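Local coordinates for protein RRNA methyltransferase (Streptomyces viridochromogenes, PDB 1O9G) that methylates N1 of guanine 2535 in 23S ribosomal RNA, using S-adenosyl-L-methionine as methyl donor, and so confers resistance to the orthosomycin antibiotic avilamycin, at residues 65-70 / 98-103; 174-179 / 186-191. The protein carries 3 engineered substitutions. One frame throughout, in Å; residues are numbered along the deposited sequence.

Interaction 1 of 2, residues 65-70 / 98-103; sequences LLTVLG and ALLSPA
L100 pushes its CD2 methyl into the flank of helix 64-72, beside T67 and G70. The methyl lies 4.0 Å from T67 O and equally 4.0 Å from G70 C, so its main neighbours in that helix are backbone atoms. The one side chain of 65-70 that L100 meets closely is T67, with CG2 to L100 CD2 at 4.1 Å. G70 has no side chain, and the leucine lies close over its main chain.

T67 divides its two branches between different tasks. CG2, anti to the backbone N (chi1 -62° for OG1), is the branch that reaches L100 CD2, while OG1 turns back and hydrogen-bonds to G63 O, one turn earlier. The same methyl is brushed more loosely by L99, whose CB is 4.4 Å from T67 CG2.

L99 and L100 are the middle residues of a type I beta turn, A98 to S101, which carries the chain from helix 87-98 into helix 102-119. Both point their CB toward helix 64-72. S101 then caps the next helix, its OG hydrogen-bonded to G104 N. L100 also rests on V80 of the central sheet, and T67 on N96 and L97 of helix 87-98.

All the residues that touch are buried, and the contact is purely van der Waals: the threonine hydroxyl is engaged by the carbonyl of G63, just ahead of its helix, leaving methyl groups and backbone to pack the turn against it.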
# COMPACT_ATOMS: atom_id res chain seq x y z
N LEU A 65 4.01 -2.40 -1.32
CA LEU A 65 3.44 -1.07 -1.35
C LEU A 65 3.07 -0.57 0.05
O LEU A 65 3.43 0.53 0.46
CB LEU A 65 2.26 -1.00 -2.32
CG LEU A 65 1.48 0.31 -2.40
CD1 LEU A 65 2.38 1.52 -2.69
CD2 LEU A 65 0.39 0.17 -3.48
N LEU A 66 2.34 -1.38 0.79
CA LEU A 66 1.90 -0.99 2.11
C LEU A 66 3.08 -0.81 3.04
O LEU A 66 3.06 0.09 3.86
CB LEU A 66 0.90 -2.02 2.66
CG LEU A 66 0.28 -1.68 4.01
CD1 LEU A 66 -0.57 -0.42 3.92
CD2 LEU A 66 -0.54 -2.82 4.49
N THR A 67 4.10 -1.63 2.87
CA THR A 67 5.25 -1.56 3.76
C THR A 67 6.08 -0.30 3.47
O THR A 67 6.55 0.38 4.41
CB THR A 67 6.11 -2.82 3.64
OG1 THR A 67 5.32 -3.97 4.04
CG2 THR A 67 7.27 -2.78 4.59
N VAL A 68 6.26 0.05 2.19
CA VAL A 68 6.89 1.32 1.78
C VAL A 68 6.17 2.47 2.47
O VAL A 68 6.80 3.33 3.07
CB VAL A 68 6.88 1.53 0.25
CG1 VAL A 68 7.10 2.98 -0.15
CG2 VAL A 68 7.89 0.63 -0.36
N LEU A 69 4.84 2.49 2.40
CA LEU A 69 4.10 3.57 2.99
C LEU A 69 4.20 3.59 4.49
O LEU A 69 4.34 4.64 5.11
CB LEU A 69 2.67 3.55 2.54
CG LEU A 69 2.49 3.83 1.05
CD1 LEU A 69 1.03 3.54 0.68
CD2 LEU A 69 2.88 5.27 0.70
N GLY A 70 4.14 2.41 5.09
CA GLY A 70 4.24 2.26 6.53
C GLY A 70 5.54 2.83 7.09
O GLY A 70 5.53 3.52 8.11
N ALA A 98 6.53 -7.68 8.67
CA ALA A 98 7.43 -7.91 9.78
C ALA A 98 8.45 -6.76 9.90
O ALA A 98 8.97 -6.50 10.98
CB ALA A 98 8.12 -9.25 9.66
N LEU A 99 8.77 -6.10 8.79
CA LEU A 99 9.69 -4.98 8.77
C LEU A 99 9.15 -3.68 9.36
O LEU A 99 9.88 -2.70 9.46
CB LEU A 99 10.16 -4.71 7.32
CG LEU A 99 10.81 -5.92 6.64
CD1 LEU A 99 11.02 -5.59 5.19
CD2 LEU A 99 12.11 -6.30 7.31
N LEU A 100 7.89 -3.68 9.78
CA LEU A 100 7.29 -2.51 10.41
C LEU A 100 7.58 -2.43 11.89
O LEU A 100 7.05 -1.55 12.56
CB LEU A 100 5.79 -2.46 10.14
CG LEU A 100 5.45 -2.29 8.67
CD1 LEU A 100 3.98 -2.35 8.50
CD2 LEU A 100 6.01 -0.98 8.10
N SER A 101 8.40 -3.32 12.42
CA SER A 101 8.89 -3.16 13.78
C SER A 101 10.41 -3.10 13.81
O SER A 101 11.07 -3.66 12.94
CB SER A 101 8.41 -4.26 14.70
OG SER A 101 9.18 -5.42 14.51
N PRO A 102 10.98 -2.41 14.78
CA PRO A 102 12.45 -2.48 14.92
C PRO A 102 12.99 -3.90 15.00
O PRO A 102 14.02 -4.16 14.34
CB PRO A 102 12.71 -1.68 16.19
CG PRO A 102 11.58 -0.69 16.24
CD PRO A 102 10.38 -1.48 15.75
N ALA A 103 12.31 -4.83 15.66
CA ALA A 103 12.80 -6.21 15.77
C ALA A 103 12.84 -6.87 14.40
O ALA A 103 13.77 -7.59 14.10
CB ALA A 103 11.95 -7.05 16.72

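Interaction 2 of 2, residues 174-179 / 186-191. Engineered in segment 186-191: G190 (natural residue Arg). Unlike the reference sequence in segment 186-191: Q187 (reference Arg), V188 (reference Cys), Q191 (reference Ser).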
# COMPACT_ATOMS: atom_id res chain seq x y z
N THR A 174 -4.58 0.96 -2.91
CA THR A 174 -4.25 -0.32 -3.48
C THR A 174 -3.96 -0.24 -4.98
O THR A 174 -4.51 0.57 -5.69
CB THR A 174 -5.37 -1.32 -3.15
OG1 THR A 174 -4.91 -2.65 -3.38
CG2 THR A 174 -6.61 -1.08 -4.01
N ASP A 175 -3.06 -1.11 -5.41
CA ASP A 175 -2.72 -1.33 -6.79
C ASP A 175 -3.56 -2.52 -7.23
O ASP A 175 -3.50 -3.60 -6.62
CB ASP A 175 -1.22 -1.64 -6.89
CG ASP A 175 -0.70 -1.69 -8.30
OD1 ASP A 175 -1.32 -1.13 -9.22
OD2 ASP A 175 0.35 -2.31 -8.57
N LEU A 176 -4.35 -2.34 -8.26
CA LEU A 176 -5.35 -3.35 -8.60
C LEU A 176 -4.66 -4.64 -9.03
O LEU A 176 -3.62 -4.60 -9.69
CB LEU A 176 -6.33 -2.83 -9.65
CG LEU A 176 -7.25 -1.69 -9.19
CD1 LEU A 176 -8.15 -1.17 -10.29
CD2 LEU A 176 -8.06 -2.09 -7.95
N PRO A 177 -5.19 -5.78 -8.59
CA PRO A 177 -4.55 -7.07 -8.87
C PRO A 177 -4.64 -7.41 -10.33
O PRO A 177 -5.65 -7.14 -10.96
CB PRO A 177 -5.34 -8.07 -8.01
CG PRO A 177 -6.58 -7.38 -7.56
CD PRO A 177 -6.42 -5.92 -7.78
N TYR A 178 -3.60 -8.02 -10.86
CA TYR A 178 -3.54 -8.26 -12.29
C TYR A 178 -4.63 -9.23 -12.79
O TYR A 178 -5.02 -9.17 -13.94
CB TYR A 178 -2.13 -8.72 -12.71
CG TYR A 178 -1.07 -7.60 -12.69
CD1 TYR A 178 -1.18 -6.49 -11.84
CD2 TYR A 178 0.05 -7.66 -13.52
CE1 TYR A 178 -0.22 -5.49 -11.83
CE2 TYR A 178 1.02 -6.66 -13.51
CZ TYR A 178 0.88 -5.58 -12.67
OH TYR A 178 1.83 -4.58 -12.65
N GLY A 179 -5.14 -10.10 -11.90
CA GLY A 179 -6.15 -11.08 -12.28
C GLY A 179 -7.53 -10.50 -12.54
O GLY A 179 -8.37 -11.15 -13.17
N GLY A 186 -3.86 -5.34 -20.03
CA GLY A 186 -4.86 -4.29 -19.89
C GLY A 186 -5.11 -3.76 -18.49
O GLY A 186 -4.17 -3.48 -17.74
N GLN A 187 -6.39 -3.61 -18.17
CA GLN A 187 -6.83 -2.93 -16.94
C GLN A 187 -8.13 -3.54 -16.42
O GLN A 187 -8.87 -4.21 -17.15
CB GLN A 187 -7.04 -1.43 -17.21
CG GLN A 187 -8.41 -1.06 -17.82
CD GLN A 187 -8.55 0.43 -18.12
OE1 GLN A 187 -9.00 1.21 -17.27
NE2 GLN A 187 -8.17 0.83 -19.34
N VAL A 188 -8.42 -3.29 -15.14
CA VAL A 188 -9.68 -3.72 -14.55
C VAL A 188 -10.83 -2.93 -15.18
O VAL A 188 -10.80 -1.69 -15.20
CB VAL A 188 -9.70 -3.56 -13.02
CG1 VAL A 188 -10.97 -4.14 -12.44
CG2 VAL A 188 -8.48 -4.25 -12.40
N PRO A 189 -11.84 -3.62 -15.72
CA PRO A 189 -12.99 -2.94 -16.30
C PRO A 189 -13.95 -2.33 -15.27
O PRO A 189 -13.79 -2.50 -14.06
CB PRO A 189 -13.69 -4.05 -17.12
CG PRO A 189 -13.21 -5.34 -16.55
CD PRO A 189 -11.94 -5.09 -15.82
N GLY A 190 -14.96 -1.63 -15.77
CA GLY A 190 -15.81 -0.81 -14.95
C GLY A 190 -16.60 -1.55 -13.89
O GLY A 190 -16.65 -1.08 -12.77
N GLN A 191 -17.21 -2.67 -14.24
CA GLN A 191 -18.09 -3.38 -13.31
C GLN A 191 -17.32 -3.92 -12.09
O GLN A 191 -17.74 -3.71 -10.96
CB GLN A 191 -18.89 -4.49 -14.02
CG GLN A 191 -20.01 -3.96 -14.93
CD GLN A 191 -20.68 -5.06 -15.75
OE1 GLN A 191 -21.72 -5.59 -15.34
NE2 GLN A 191 -20.11 -5.38 -16.91
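L176 and V188 meet at about a right angle, the valine's CG2 methyl set against the leucine at two points. L176 CD1 is 3.7 Å from V188 CG2, and L176 CB is 3.8 Å from that same V188 CG2. With its CG beside the backbone N (chi1 -67°), the leucine leaves one side of its chain, from CB out to CD1, turned to the valine. V188, which differs from the reference sequence, offers the CG2 branch that stands anti to its own carbonyl carbon. The backbone carbonyl of P177 is a looser neighbour, its O lying 4.3 Å from V188 CG2.

L176 follows directly on strand 171-175, and V188 comes just before helix 190-203, so the pair closes the loop of a beta-alpha-beta unit completed by strand 209-214. That helix joins the packing: L196 meets L176 and V193 meets V188. D175-L176-P177-Y178 begins at the end of strand 171-175, in the position where many N-methyltransferases of the fold carry an (N/D)PPY motif, which DLPY resembles.

Across the two segments the chemistry is apolar, while one backbone N-H beside the methyl contact, V188 N, is held by the carboxylate of D214 (OD2) at the end of the neighbouring strand 209-214.

Overall arrangement
Both contacts belong to the Rossmann-like methyltransferase core, but on opposite sides of the chain's centre, with their own centres about 25 Å apart. Interaction 1 lies nearer the centre of the chain (about 10 Å, centre to centre) and packs a helix against a helix-linking turn. Interaction 2, about 15 Å out, lies within the loop joining a strand to its crossover helix. Both are buried, though P177 in interaction 2 is partly exposed. The first buries more surface and sets a leucine largely against helix backbone; the second is a smaller meeting of two branched side chains. They share no helix or strand, yet L65 of 65-70 packs on the backbone of D175.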